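Periplasmic beta-glucosidase (Pseudomonas aeruginosa, PDB 6R5T) probably hydrolyses terminal, non-reducing beta-D-glucosyl residues to release beta-D-glucose, as a periplasmic enzyme of glycosyl hydrolase family 3. Local coordinates at residues I87-S91 with L92-A96; A95-D99 with P100-A104; T149-L152 with S153-V157; W246-K249 with G250-S254; R569-G572 with Q573-V576. The protein carries 1 engineered substitution. All coordinates share one frame; numbering follows the deposited sequence.

All five contacts are local, each within one continuous run of chain, and none crosses another. Contact 1 starts the short helix 91-95. Contact 2 follows directly, shares Ala-95 and Ala-96 with it, and closes the turn into helix 100-116. Contact 3 is a stretch of helix 146-161. It packs on contact 2 through Pro-100, Val-103 and Ala-104, and it touches contact 1 where Leu-152 meets Ala-95. Contact 4 closes the loop from helix 235-245 into strand 251-253 of the parallel sheet, with nearest atoms about 9 Å from contact 3. Contact 5 is a turn before strand 619-626, in the C-terminal family 3 domain, where the second subunit meets this one.

Contact 1 of 5, residues I87-S91 with L92-A96; sequences IFPIS and LGLAA
Leu-94 folds back over the chain that leads into its own helix, and Pro-89 meets it there. Leu-94 CG stands beside the backbone N and anti to the carbonyl carbon (chi1 -64°), which sends the branch toward the start of the helix. Leu-94 CD2 then lies 4.0 Å from Pro-89 CD, and the two side chains cross at about a right angle. Phe-88 CB touches the same methyl, Leu-94 CD2, at 4.3 Å. The ring of Phe-88 leads away, to Ser-106 and Ile-109 of helix 100-116. Leu-94 CG also sits 3.5 Å from Pro-89 O.

Ile-90 is the N-cap of helix 91-95. Its CG1 is wedged between the backbone N and the carbonyl carbon (chi1 57°), and its CD1 rests 4.3 Å from Leu-92 CB. Its carbonyl starts the helical bonding: Leu-94 N gives its hydrogen to Ile-90 O over 3.0 Å. Gly-93 N adds a weak bond to Ile-90 O. Next comes Ala-95 N to Ser-91 O, at 2.9 Å.

Val-358 of helix 352-362 also covers Pro-89 and Leu-94. The cap residue has an apolar side chain, so Ile-90 binds the first turn through its carbonyl, and apolar groups cover this buried helix start.

Contact 2 of 5, residues A95-D99 with P100-A104; sequences AASWD and PEVVA
Asp-99 meets the first turn of helix 100-116 with both its side chain and its carbonyl. The hydrogen bonds come first. Asp-99 is the N-cap, and its OD1 accepts from Glu-101 N at 2.9 Å. The donor comes from above the carboxylate plane, 39° out of it. The carboxylate is brought there by a CG anti to the backbone N (chi1 -174°). Asp-99 O takes Val-103 N at 3.2 Å in a nearly straight bond, and Val-102 N only weakly. A negative charge at a helix N-terminus would probably be stabilised by the helix dipole.

Van der Waals contacts come next. Val-102 crosses Asp-99 at about a right angle, with its CG2 3.5 Å from Asp-99 OD2. Ser-97 OG touches Val-103 CG2 at 3.9 Å. That hydroxyl bonds to Leu-94 O and accepts a weak bond from Asp-99 N.

The approach is a type I beta turn, with Trp-98 N bonded to Ala-95 O at 2.9 Å. Trp-98 NE1 bonds to Lys-562 O, and its ring meets Phe-676 of strand 672-681 edge-to-face. Helix 146-161 packs on Pro-100 and Val-103, and helix 352-362 on Val-102.

Contact 3 of 5, residues T149-L152 with S153-V157; sequences TSLL and SGVMV
Ser-153 stands one helical turn after Thr-149 and binds it through the backbone. Its N donates to Thr-149 O over 2.8 Å, the shortest of the four bonds between the two segments. The CB of Ser-153 comes close behind, 3.2 Å from the same Thr-149 O. The hydroxyl turns elsewhere. With OG anti to the backbone N (chi1 169°), it reaches Pro-207 O of helix 206-213 and bonds there.

Gly-154 follows. Its N donates to Ser-150 O at 3.2 Å, in a bond of 167°. Ser-150 OG turns back along the helix to Thr-146 O.

These i to i+4 bonds are those of a regular alpha helix. Helix 146-161 connects strand 121-122 to strand 172-178. The two strands are parallel neighbours in the sheet, so this is a beta-alpha-beta crossover of the TIM-barrel-type N-terminal domain.

Val-155 carries the one apolar side-chain pair. It lies side by side with Leu-151, both pointing the same way, and Val-155 CG2 is 3.8 Å from Leu-151 CD2. The same Val-155 CG2 is 3.3 Å from Leu-151 O. Val-155 N bonds to Leu-151 O. Pro-100 packs on Leu-151, and Ala-104 on Val-155, both from helix 100-116.

Met-156 N bonds to Leu-152 O at 3.0 Å. Met-156 CG lies 3.2 Å from Leu-152 O. The bend at chi2 (-76°) turns the sulfur to Val-103 of helix 100-116. Val-157 N reaches back to Ser-153 O.

Contact 4 of 5, residues W246-K249 with G250-S254; sequences WGFK and GLTIS
Phe-248 lays one face of its ring on the backbone of Gly-250, a CH-pi contact in the loop between helix 235-245 and strand 251-253. No hydrogen bond joins the two segments, so the ring carries the contact. Gly-250 CA is 3.8 Å from the centroid of the Phe-248 ring and 27° off its normal. Gly-250 N lies over the ring centre, 3.4 Å above the plane of Phe-248. The packing is close: Phe-248 CZ is 3.4 Å from Gly-250 CA. Phe-248 CE2 is also 3.4 Å from Gly-250 C. Gly-250 has no side chain, and the ring rests directly on its main chain.

The ring is placed by a CG anti to the backbone N and beside the carbonyl carbon (chi1 177°), which swings it forward along the chain. At the edge, Leu-251 O lies in the ring plane. Thr-252 CG2 also comes in near the plane, 4.1 Å from Phe-248 CE2.

The backbone around the ring is held from outside. Arg-243 NH1 bonds to both Phe-248 O and Gly-250 O, bridging the bend. Arg-315 NH1 bonds to Lys-249 O. On the ring itself pack Leu-242 of helix 235-245 and Val-212 of helix 206-213.

This is a helix-to-strand connection of the TIM-barrel-type domain of family 3 glycosidases. Strand 251-253 pairs in parallel with strand 218-221 and runs on to Asn-255 and His-256, which line the glycan pocket.

Contact 5 of 5, residues R569-G572 with Q573-V576; sequences RSVG and QVPV
The amide of Gln-573, at the end of a short 3-10 turn, has the aliphatic part of Arg-569 on one face. Arg-569 CB sits almost straight above Gln-573 NE2, at 4.0 Å. Arg-569 CD is on the same side but beyond the NE2 end, 4.1 Å from Gln-573 NE2. The guanidinium and amide planes are 42° apart, so the two groups do not stack flat. A water lies over this face too. It accepts from Arg-569 N at 2.9 Å and gives a weak bond to Gln-573 OE1. Gln-573 NE2 bonds to Glu-602 OE1 and Ala-603 O, which fixes the amide's rotation.

The turn belongs to the loop that runs from helix 545-553 to strand 619-626. Two i to i+3 bonds make it. Gln-573 N donates to Ser-570 O at 3.0 Å. Val-574 N donates to Val-571 O at 3.1 Å. Ser-570 OG bonds to Glu-602 OE1 and accepts a weak bond from Gly-572 N. Glu-602 OE1 therefore ties Ser-570 to Gln-573.

The turn lies at the dimer interface. Arg-134 of the second subunit bonds to Gly-572 O and Val-574 O, and Val-571 packs on Val-571 of that subunit.

Val-574 CG1 is anti to the backbone N (chi1 162°), which puts CG2 beside that N. That methyl, Val-574 CG2, is 3.4 Å from Val-571 O and 4.4 Å from Val-571 CG2.

Contact 1 of 5, residues I87-S91 with L92-A96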
loop_
_atom_site.group_PDB
_atom_site.type_symbol
_atom_site.label_atom_id
_atom_site.label_comp_id
_atom_site.label_asym_id
_atom_site.label_seq_id
_atom_site.Cartn_x
_atom_site.Cartn_y
_atom_site.Cartn_z
ATOM N N ILE A 87 -14.994 -29.844 8.656
ATOM C CA ILE A 87 -14.294 -28.557 8.411
ATOM C C ILE A 87 -13.577 -28.117 9.680
ATOM O O ILE A 87 -14.166 -27.976 10.744
ATOM C CB ILE A 87 -15.278 -27.530 7.863
ATOM C CG1 ILE A 87 -16.044 -28.074 6.647
ATOM C CG2 ILE A 87 -14.528 -26.249 7.554
ATOM C CD1 ILE A 87 -15.162 -28.752 5.586
ATOM N N PHE A 88 -12.288 -27.873 9.539
ATOM C CA PHE A 88 -11.430 -27.316 10.567
ATOM C C PHE A 88 -11.545 -25.804 10.503
ATOM O O PHE A 88 -12.126 -25.224 9.604
ATOM C CB PHE A 88 -10.002 -27.818 10.356
ATOM C CG PHE A 88 -9.871 -29.309 10.551
ATOM C CD1 PHE A 88 -9.660 -29.854 11.806
ATOM C CD2 PHE A 88 -10.005 -30.169 9.479
ATOM C CE1 PHE A 88 -9.621 -31.231 11.992
ATOM C CE2 PHE A 88 -9.962 -31.547 9.653
ATOM C CZ PHE A 88 -9.767 -32.074 10.915
ATOM N N PRO A 89 -10.937 -25.108 11.470
ATOM C CA PRO A 89 -10.838 -23.651 11.321
ATOM C C PRO A 89 -10.197 -23.276 9.993
ATOM O O PRO A 89 -9.394 -24.022 9.453
ATOM C CB PRO A 89 -9.905 -23.221 12.464
ATOM C CG PRO A 89 -10.126 -24.308 13.511
ATOM C CD PRO A 89 -10.338 -25.571 12.704
ATOM N N ILE A 90 -10.521 -22.072 9.547
ATOM C CA ILE A 90 -9.775 -21.437 8.451
ATOM C C ILE A 90 -8.310 -21.448 8.749
ATOM O O ILE A 90 -7.874 -21.454 9.911
ATOM C CB ILE A 90 -10.349 -20.047 8.118
ATOM C CG1 ILE A 90 -10.355 -19.123 9.348
ATOM C CG2 ILE A 90 -11.718 -20.154 7.529
ATOM C CD1 ILE A 90 -10.416 -17.659 9.015
ATOM N N SER A 91 -7.487 -21.413 7.693
ATOM C CA SER A 91 -6.016 -21.465 7.842
ATOM C C SER A 91 -5.506 -20.394 8.799
ATOM O O SER A 91 -4.578 -20.655 9.532
ATOM C CB SER A 91 -5.329 -21.387 6.501
ATOM O OG SER A 91 -5.661 -22.529 5.752
ATOM N N LEU A 92 -6.074 -19.187 8.763
ATOM C CA LEU A 92 -5.519 -18.129 9.626
ATOM C C LEU A 92 -5.720 -18.545 11.090
ATOM O O LEU A 92 -4.894 -18.237 11.933
ATOM C CB LEU A 92 -6.228 -16.831 9.212
ATOM C CG LEU A 92 -5.687 -15.575 9.850
ATOM C CD1 LEU A 92 -4.237 -15.359 9.490
ATOM C CD2 LEU A 92 -6.580 -14.428 9.385
ATOM N N GLY A 93 -6.787 -19.278 11.429
ATOM C CA GLY A 93 -7.067 -19.844 12.755
ATOM C C GLY A 93 -6.164 -21.037 13.053
ATOM O O GLY A 93 -5.674 -21.205 14.167
ATOM N N LEU A 94 -5.916 -21.902 12.085
ATOM C CA LEU A 94 -4.977 -23.016 12.275
ATOM C C LEU A 94 -3.596 -22.478 12.602
ATOM O O LEU A 94 -2.888 -23.066 13.426
ATOM C CB LEU A 94 -4.896 -23.874 11.007
ATOM C CG LEU A 94 -6.166 -24.599 10.602
ATOM C CD1 LEU A 94 -6.035 -25.271 9.232
ATOM C CD2 LEU A 94 -6.489 -25.657 11.662
ATOM N N ALA A 95 -3.149 -21.417 11.927
ATOM C CA ALA A 95 -1.826 -20.849 12.175
ATOM C C ALA A 95 -1.742 -20.369 13.619
ATOM O O ALA A 95 -0.672 -20.458 14.197
ATOM C CB ALA A 95 -1.547 -19.715 11.202
ATOM N N ALA A 96 -2.830 -19.863 14.172
ATOM C CA ALA A 96 -2.837 -19.300 15.523
ATOM C C ALA A 96 -2.606 -20.395 16.555
ATOM O O ALA A 96 -2.372 -20.050 17.737
ATOM C CB ALA A 96 -4.120 -18.545 15.802
#

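Contact 2 of 5, residues A95-D99 with P100-A104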
loop_
_atom_site.group_PDB
_atom_site.type_symbol
_atom_site.label_atom_id
_atom_site.label_comp_id
_atom_site.label_asym_id
_atom_site.label_seq_id
_atom_site.Cartn_x
_atom_site.Cartn_y
_atom_site.Cartn_z
ATOM N N ALA A 95 -3.149 -21.417 11.927
ATOM C CA ALA A 95 -1.826 -20.849 12.175
ATOM C C ALA A 95 -1.742 -20.369 13.619
ATOM O O ALA A 95 -0.672 -20.458 14.197
ATOM C CB ALA A 95 -1.547 -19.715 11.202
ATOM N N ALA A 96 -2.830 -19.863 14.172
ATOM C CA ALA A 96 -2.837 -19.300 15.523
ATOM C C ALA A 96 -2.606 -20.395 16.555
ATOM O O ALA A 96 -2.372 -20.050 17.737
ATOM C CB ALA A 96 -4.120 -18.545 15.802
ATOM N N SER A 97 -2.695 -21.664 16.165
ATOM C CA SER A 97 -2.298 -22.770 17.066
ATOM C C SER A 97 -0.787 -22.746 17.358
ATOM O O SER A 97 -0.382 -23.374 18.339
ATOM C CB SER A 97 -2.711 -24.107 16.525
ATOM O OG SER A 97 -1.830 -24.535 15.464
ATOM N N TRP A 98 0.022 -22.213 16.443
ATOM C CA TRP A 98 1.502 -22.254 16.579
ATOM C C TRP A 98 1.980 -23.687 16.856
ATOM O O TRP A 98 2.964 -23.890 17.602
ATOM C CB TRP A 98 1.993 -21.293 17.665
ATOM C CG TRP A 98 1.889 -19.852 17.277
ATOM C CD1 TRP A 98 0.772 -19.085 17.238
ATOM C CD2 TRP A 98 2.953 -19.017 16.853
ATOM N NE1 TRP A 98 1.067 -17.810 16.833
ATOM C CE2 TRP A 98 2.422 -17.722 16.631
ATOM C CE3 TRP A 98 4.331 -19.209 16.691
ATOM C CZ2 TRP A 98 3.201 -16.660 16.221
ATOM C CZ3 TRP A 98 5.102 -18.140 16.339
ATOM C CH2 TRP A 98 4.550 -16.886 16.076
ATOM N N ASP A 99 1.363 -24.668 16.218
ATOM C CA ASP A 99 1.665 -26.079 16.545
ATOM C C ASP A 99 1.628 -26.846 15.239
ATOM O O ASP A 99 0.579 -27.159 14.742
ATOM C CB ASP A 99 0.694 -26.607 17.595
ATOM C CG ASP A 99 1.105 -28.007 18.027
ATOM O OD1 ASP A 99 1.943 -28.608 17.339
ATOM O OD2 ASP A 99 0.640 -28.418 19.066
ATOM N N PRO A 100 2.787 -27.120 14.649
ATOM C CA PRO A 100 2.832 -27.893 13.420
ATOM C C PRO A 100 2.085 -29.226 13.534
ATOM O O PRO A 100 1.542 -29.689 12.538
ATOM C CB PRO A 100 4.336 -28.087 13.201
ATOM C CG PRO A 100 4.994 -26.977 13.950
ATOM C CD PRO A 100 4.109 -26.697 15.130
ATOM N N GLU A 101 2.040 -29.852 14.714
ATOM C CA GLU A 101 1.287 -31.132 14.816
ATOM C C GLU A 101 -0.222 -30.915 14.702
ATOM O O GLU A 101 -0.920 -31.800 14.146
ATOM C CB GLU A 101 1.602 -31.876 16.112
ATOM C CG GLU A 101 3.046 -32.343 16.121
ATOM C CD GLU A 101 3.322 -33.592 16.944
ATOM O OE1 GLU A 101 2.622 -33.817 17.978
ATOM O OE2 GLU A 101 4.246 -34.342 16.547
ATOM N N VAL A 102 -0.748 -29.808 15.182
ATOM C CA VAL A 102 -2.199 -29.538 15.042
ATOM C C VAL A 102 -2.493 -29.299 13.563
ATOM O O VAL A 102 -3.512 -29.797 13.009
ATOM C CB VAL A 102 -2.546 -28.310 15.900
ATOM C CG1 VAL A 102 -3.945 -27.808 15.627
ATOM C CG2 VAL A 102 -2.356 -28.655 17.353
ATOM N N VAL A 103 -1.661 -28.480 12.931
ATOM C CA VAL A 103 -1.858 -28.178 11.504
ATOM C C VAL A 103 -1.756 -29.479 10.705
ATOM O O VAL A 103 -2.652 -29.704 9.844
ATOM C CB VAL A 103 -0.878 -27.099 11.017
ATOM C CG1 VAL A 103 -1.055 -26.865 9.528
ATOM C CG2 VAL A 103 -1.102 -25.827 11.813
ATOM N N ALA A 104 -0.760 -30.315 10.988
ATOM C CA ALA A 104 -0.606 -31.610 10.281
ATOM C C ALA A 104 -1.873 -32.442 10.454
ATOM O O ALA A 104 -2.329 -33.097 9.512
ATOM C CB ALA A 104 0.602 -32.374 10.763
#

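Contact 3 of 5, residues T149-L152 with S153-V157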
loop_
_atom_site.group_PDB
_atom_site.type_symbol
_atom_site.label_atom_id
_atom_site.label_comp_id
_atom_site.label_asym_id
_atom_site.label_seq_id
_atom_site.Cartn_x
_atom_site.Cartn_y
_atom_site.Cartn_z
ATOM N N THR A 149 4.916 -19.240 7.988
ATOM C CA THR A 149 4.171 -19.709 6.812
ATOM C C THR A 149 5.007 -20.756 6.039
ATOM O O THR A 149 4.417 -21.767 5.556
ATOM C CB THR A 149 3.751 -18.558 5.915
ATOM O OG1 THR A 149 2.807 -17.776 6.665
ATOM C CG2 THR A 149 3.164 -19.026 4.597
ATOM N N SER A 150 6.311 -20.566 5.955
ATOM C CA SER A 150 7.216 -21.541 5.274
ATOM C C SER A 150 7.162 -22.886 6.008
ATOM O O SER A 150 7.057 -23.952 5.353
ATOM C CB SER A 150 8.584 -21.038 5.131
ATOM O OG SER A 150 8.591 -19.912 4.278
ATOM N N LEU A 151 7.242 -22.857 7.322
ATOM C CA LEU A 151 7.203 -24.095 8.111
ATOM C C LEU A 151 5.867 -24.804 7.878
ATOM O O LEU A 151 5.843 -26.029 7.588
ATOM C CB LEU A 151 7.402 -23.714 9.584
ATOM C CG LEU A 151 7.543 -24.854 10.579
ATOM C CD1 LEU A 151 8.109 -24.293 11.883
ATOM C CD2 LEU A 151 6.243 -25.509 10.926
ATOM N N LEU A 152 4.761 -24.098 8.000
ATOM C CA LEU A 152 3.421 -24.697 7.878
ATOM C C LEU A 152 3.175 -25.169 6.437
ATOM O O LEU A 152 2.497 -26.148 6.264
ATOM C CB LEU A 152 2.353 -23.739 8.402
ATOM C CG LEU A 152 2.504 -23.413 9.895
ATOM C CD1 LEU A 152 1.290 -22.608 10.306
ATOM C CD2 LEU A 152 2.558 -24.692 10.765
ATOM N N SER A 153 3.735 -24.493 5.430
ATOM C CA SER A 153 3.624 -24.902 4.024
ATOM C C SER A 153 4.181 -26.328 3.883
ATOM O O SER A 153 3.494 -27.182 3.326
ATOM C CB SER A 153 4.358 -23.915 3.152
ATOM O OG SER A 153 4.508 -24.393 1.808
ATOM N N GLY A 154 5.377 -26.551 4.382
ATOM C CA GLY A 154 6.006 -27.882 4.303
ATOM C C GLY A 154 5.209 -28.906 5.098
ATOM O O GLY A 154 4.982 -30.021 4.620
ATOM N N VAL A 155 4.733 -28.558 6.276
ATOM C CA VAL A 155 3.913 -29.482 7.112
ATOM C C VAL A 155 2.646 -29.927 6.384
ATOM O O VAL A 155 2.299 -31.119 6.368
ATOM C CB VAL A 155 3.566 -28.791 8.450
ATOM C CG1 VAL A 155 2.481 -29.518 9.190
ATOM C CG2 VAL A 155 4.800 -28.647 9.294
ATOM N N MET A 156 1.939 -29.004 5.758
ATOM C CA MET A 156 0.698 -29.289 5.044
ATOM C C MET A 156 0.999 -30.238 3.877
ATOM O O MET A 156 0.283 -31.223 3.717
ATOM C CB MET A 156 0.110 -28.010 4.459
ATOM C CG MET A 156 -0.435 -27.025 5.506
ATOM S SD MET A 156 -1.997 -27.522 6.199
ATOM C CE MET A 156 -3.101 -27.568 4.795
ATOM N N VAL A 157 2.019 -29.942 3.107
ATOM C CA VAL A 157 2.361 -30.829 1.966
ATOM C C VAL A 157 2.658 -32.253 2.458
ATOM O O VAL A 157 2.133 -33.226 1.897
ATOM C CB VAL A 157 3.536 -30.264 1.188
ATOM C CG1 VAL A 157 4.065 -31.253 0.178
ATOM C CG2 VAL A 157 3.114 -28.970 0.499
#

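Contact 4 of 5, residues W246-K249 with G250-S254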
loop_
_atom_site.group_PDB
_atom_site.type_symbol
_atom_site.label_atom_id
_atom_site.label_comp_id
_atom_site.label_asym_id
_atom_site.label_seq_id
_atom_site.Cartn_x
_atom_site.Cartn_y
_atom_site.Cartn_z
ATOM N N TRP A 246 15.010 -23.885 -8.572
ATOM C CA TRP A 246 14.476 -24.642 -7.439
ATOM C C TRP A 246 14.397 -26.124 -7.729
ATOM O O TRP A 246 14.161 -26.887 -6.771
ATOM C CB TRP A 246 13.086 -24.118 -7.064
ATOM C CG TRP A 246 13.088 -22.763 -6.434
ATOM C CD1 TRP A 246 14.141 -21.969 -6.090
ATOM C CD2 TRP A 246 11.908 -22.066 -6.002
ATOM N NE1 TRP A 246 13.699 -20.819 -5.481
ATOM C CE2 TRP A 246 12.321 -20.846 -5.430
ATOM C CE3 TRP A 246 10.540 -22.358 -6.064
ATOM C CZ2 TRP A 246 11.405 -19.916 -4.921
ATOM C CZ3 TRP A 246 9.635 -21.443 -5.559
ATOM C CH2 TRP A 246 10.067 -20.255 -4.961
ATOM N N GLY A 247 14.481 -26.520 -8.992
ATOM C CA GLY A 247 14.523 -27.958 -9.306
ATOM C C GLY A 247 13.161 -28.614 -9.226
ATOM O O GLY A 247 13.105 -29.835 -9.072
ATOM N N PHE A 248 12.057 -27.861 -9.348
ATOM C CA PHE A 248 10.717 -28.476 -9.260
ATOM C C PHE A 248 10.517 -29.423 -10.442
ATOM O O PHE A 248 10.802 -28.980 -11.576
ATOM C CB PHE A 248 9.646 -27.403 -9.299
ATOM C CG PHE A 248 8.230 -27.907 -9.288
ATOM C CD1 PHE A 248 7.753 -28.683 -8.239
ATOM C CD2 PHE A 248 7.372 -27.570 -10.323
ATOM C CE1 PHE A 248 6.440 -29.111 -8.254
ATOM C CE2 PHE A 248 6.049 -28.000 -10.311
ATOM C CZ PHE A 248 5.582 -28.719 -9.255
ATOM N N LYS A 249 10.094 -30.664 -10.163
ATOM C CA LYS A 249 9.933 -31.710 -11.213
ATOM C C LYS A 249 8.468 -32.052 -11.470
ATOM O O LYS A 249 8.201 -33.022 -12.192
ATOM C CB LYS A 249 10.644 -32.991 -10.783
ATOM C CG LYS A 249 12.101 -32.797 -10.433
ATOM C CD LYS A 249 12.900 -32.349 -11.608
ATOM C CE LYS A 249 13.925 -33.387 -12.033
ATOM N NZ LYS A 249 14.400 -33.150 -13.420
ATOM N N GLY A 250 7.515 -31.328 -10.878
ATOM C CA GLY A 250 6.105 -31.680 -10.886
ATOM C C GLY A 250 5.324 -30.895 -11.921
ATOM O O GLY A 250 5.873 -30.473 -12.980
ATOM N N LEU A 251 4.041 -30.753 -11.651
ATOM C CA LEU A 251 3.027 -30.265 -12.580
ATOM C C LEU A 251 2.683 -28.796 -12.266
ATOM O O LEU A 251 2.345 -28.484 -11.081
ATOM C CB LEU A 251 1.794 -31.143 -12.408
ATOM C CG LEU A 251 0.601 -30.787 -13.270
ATOM C CD1 LEU A 251 0.948 -30.949 -14.735
ATOM C CD2 LEU A 251 -0.602 -31.644 -12.891
ATOM N N THR A 252 2.718 -27.928 -13.260
ATOM C CA THR A 252 2.159 -26.564 -13.088
ATOM C C THR A 252 0.734 -26.508 -13.619
ATOM O O THR A 252 0.441 -26.981 -14.756
ATOM C CB THR A 252 3.071 -25.527 -13.719
ATOM O OG1 THR A 252 3.264 -25.884 -15.093
ATOM C CG2 THR A 252 4.422 -25.451 -13.037
ATOM N N ILE A 253 -0.163 -25.889 -12.881
ATOM C CA ILE A 253 -1.581 -25.808 -13.239
ATOM C C ILE A 253 -1.944 -24.334 -13.296
ATOM O O ILE A 253 -1.687 -23.630 -12.316
ATOM C CB ILE A 253 -2.455 -26.550 -12.222
ATOM C CG1 ILE A 253 -1.963 -27.976 -12.022
ATOM C CG2 ILE A 253 -3.915 -26.447 -12.611
ATOM C CD1 ILE A 253 -2.737 -28.769 -11.000
ATOM N N SER A 254 -2.578 -23.914 -14.381
ATOM C CA SER A 254 -3.111 -22.545 -14.480
ATOM C C SER A 254 -4.260 -22.389 -13.496
ATOM O O SER A 254 -4.936 -23.337 -13.054
ATOM C CB SER A 254 -3.559 -22.220 -15.868
ATOM O OG SER A 254 -4.903 -22.628 -16.027
#

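Contact 5 of 5, residues R569-G572 with Q573-V576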
loop_
_atom_site.group_PDB
_atom_site.type_symbol
_atom_site.label_atom_id
_atom_site.label_comp_id
_atom_site.label_asym_id
_atom_site.label_seq_id
_atom_site.Cartn_x
_atom_site.Cartn_y
_atom_site.Cartn_z
ATOM N N ARG A 569 -4.911 -0.722 14.091
ATOM C CA ARG A 569 -5.914 0.113 14.818
ATOM C C ARG A 569 -7.003 0.556 13.848
ATOM O O ARG A 569 -8.157 0.735 14.291
ATOM C CB ARG A 569 -5.257 1.302 15.508
ATOM C CG ARG A 569 -4.344 0.864 16.626
ATOM C CD ARG A 569 -3.599 2.058 17.170
ATOM N NE ARG A 569 -2.594 1.639 18.121
ATOM C CZ ARG A 569 -2.805 1.369 19.400
ATOM N NH1 ARG A 569 -3.994 1.517 19.929
ATOM N NH2 ARG A 569 -1.786 0.985 20.142
ATOM N N SER A 570 -6.689 0.761 12.573
ATOM C CA SER A 570 -7.695 1.115 11.569
ATOM C C SER A 570 -7.146 0.790 10.189
ATOM O O SER A 570 -5.937 0.624 10.031
ATOM C CB SER A 570 -8.087 2.574 11.647
ATOM O OG SER A 570 -7.002 3.382 11.217
ATOM N N VAL A 571 -8.021 0.794 9.211
ATOM C CA VAL A 571 -7.654 0.517 7.810
ATOM C C VAL A 571 -6.676 1.582 7.300
ATOM O O VAL A 571 -5.831 1.271 6.438
ATOM C CB VAL A 571 -8.910 0.421 6.938
ATOM C CG1 VAL A 571 -9.603 1.776 6.719
ATOM C CG2 VAL A 571 -8.554 -0.245 5.619
ATOM N N GLY A 572 -6.723 2.796 7.861
ATOM C CA GLY A 572 -5.816 3.839 7.392
ATOM C C GLY A 572 -4.400 3.626 7.826
ATOM O O GLY A 572 -3.553 4.409 7.374
ATOM N N GLN A 573 -4.099 2.615 8.650
ATOM C CA GLN A 573 -2.702 2.249 9.002
ATOM C C GLN A 573 -2.144 1.149 8.092
ATOM O O GLN A 573 -0.973 0.829 8.272
ATOM C CB GLN A 573 -2.629 1.823 10.469
ATOM C CG GLN A 573 -3.180 2.902 11.400
ATOM C CD GLN A 573 -2.438 3.114 12.695
ATOM O OE1 GLN A 573 -1.351 2.557 12.909
ATOM N NE2 GLN A 573 -3.020 3.960 13.560
ATOM N N VAL A 574 -2.904 0.602 7.152
ATOM C CA VAL A 574 -2.433 -0.575 6.371
ATOM C C VAL A 574 -1.287 -0.117 5.498
ATOM O O VAL A 574 -1.349 0.948 4.873
ATOM C CB VAL A 574 -3.599 -1.200 5.606
ATOM C CG1 VAL A 574 -3.157 -2.108 4.479
ATOM C CG2 VAL A 574 -4.538 -1.899 6.567
ATOM N N PRO A 575 -0.204 -0.908 5.396
ATOM C CA PRO A 575 0.000 -2.158 6.123
ATOM C C PRO A 575 0.702 -1.966 7.452
ATOM O O PRO A 575 1.522 -1.104 7.622
ATOM C CB PRO A 575 0.937 -2.910 5.186
ATOM C CG PRO A 575 1.828 -1.804 4.644
ATOM C CD PRO A 575 0.892 -0.646 4.450
ATOM N N VAL A 576 0.364 -2.837 8.390
ATOM C CA VAL A 576 1.148 -2.950 9.637
ATOM C C VAL A 576 1.527 -4.417 9.750
ATOM O O VAL A 576 0.710 -5.302 9.569
ATOM C CB VAL A 576 0.425 -2.483 10.907
ATOM C CG1 VAL A 576 0.315 -0.970 10.943
ATOM C CG2 VAL A 576 -0.915 -3.167 11.036
HETATM O O HOH W 1 -2.168 0.074 13.689
#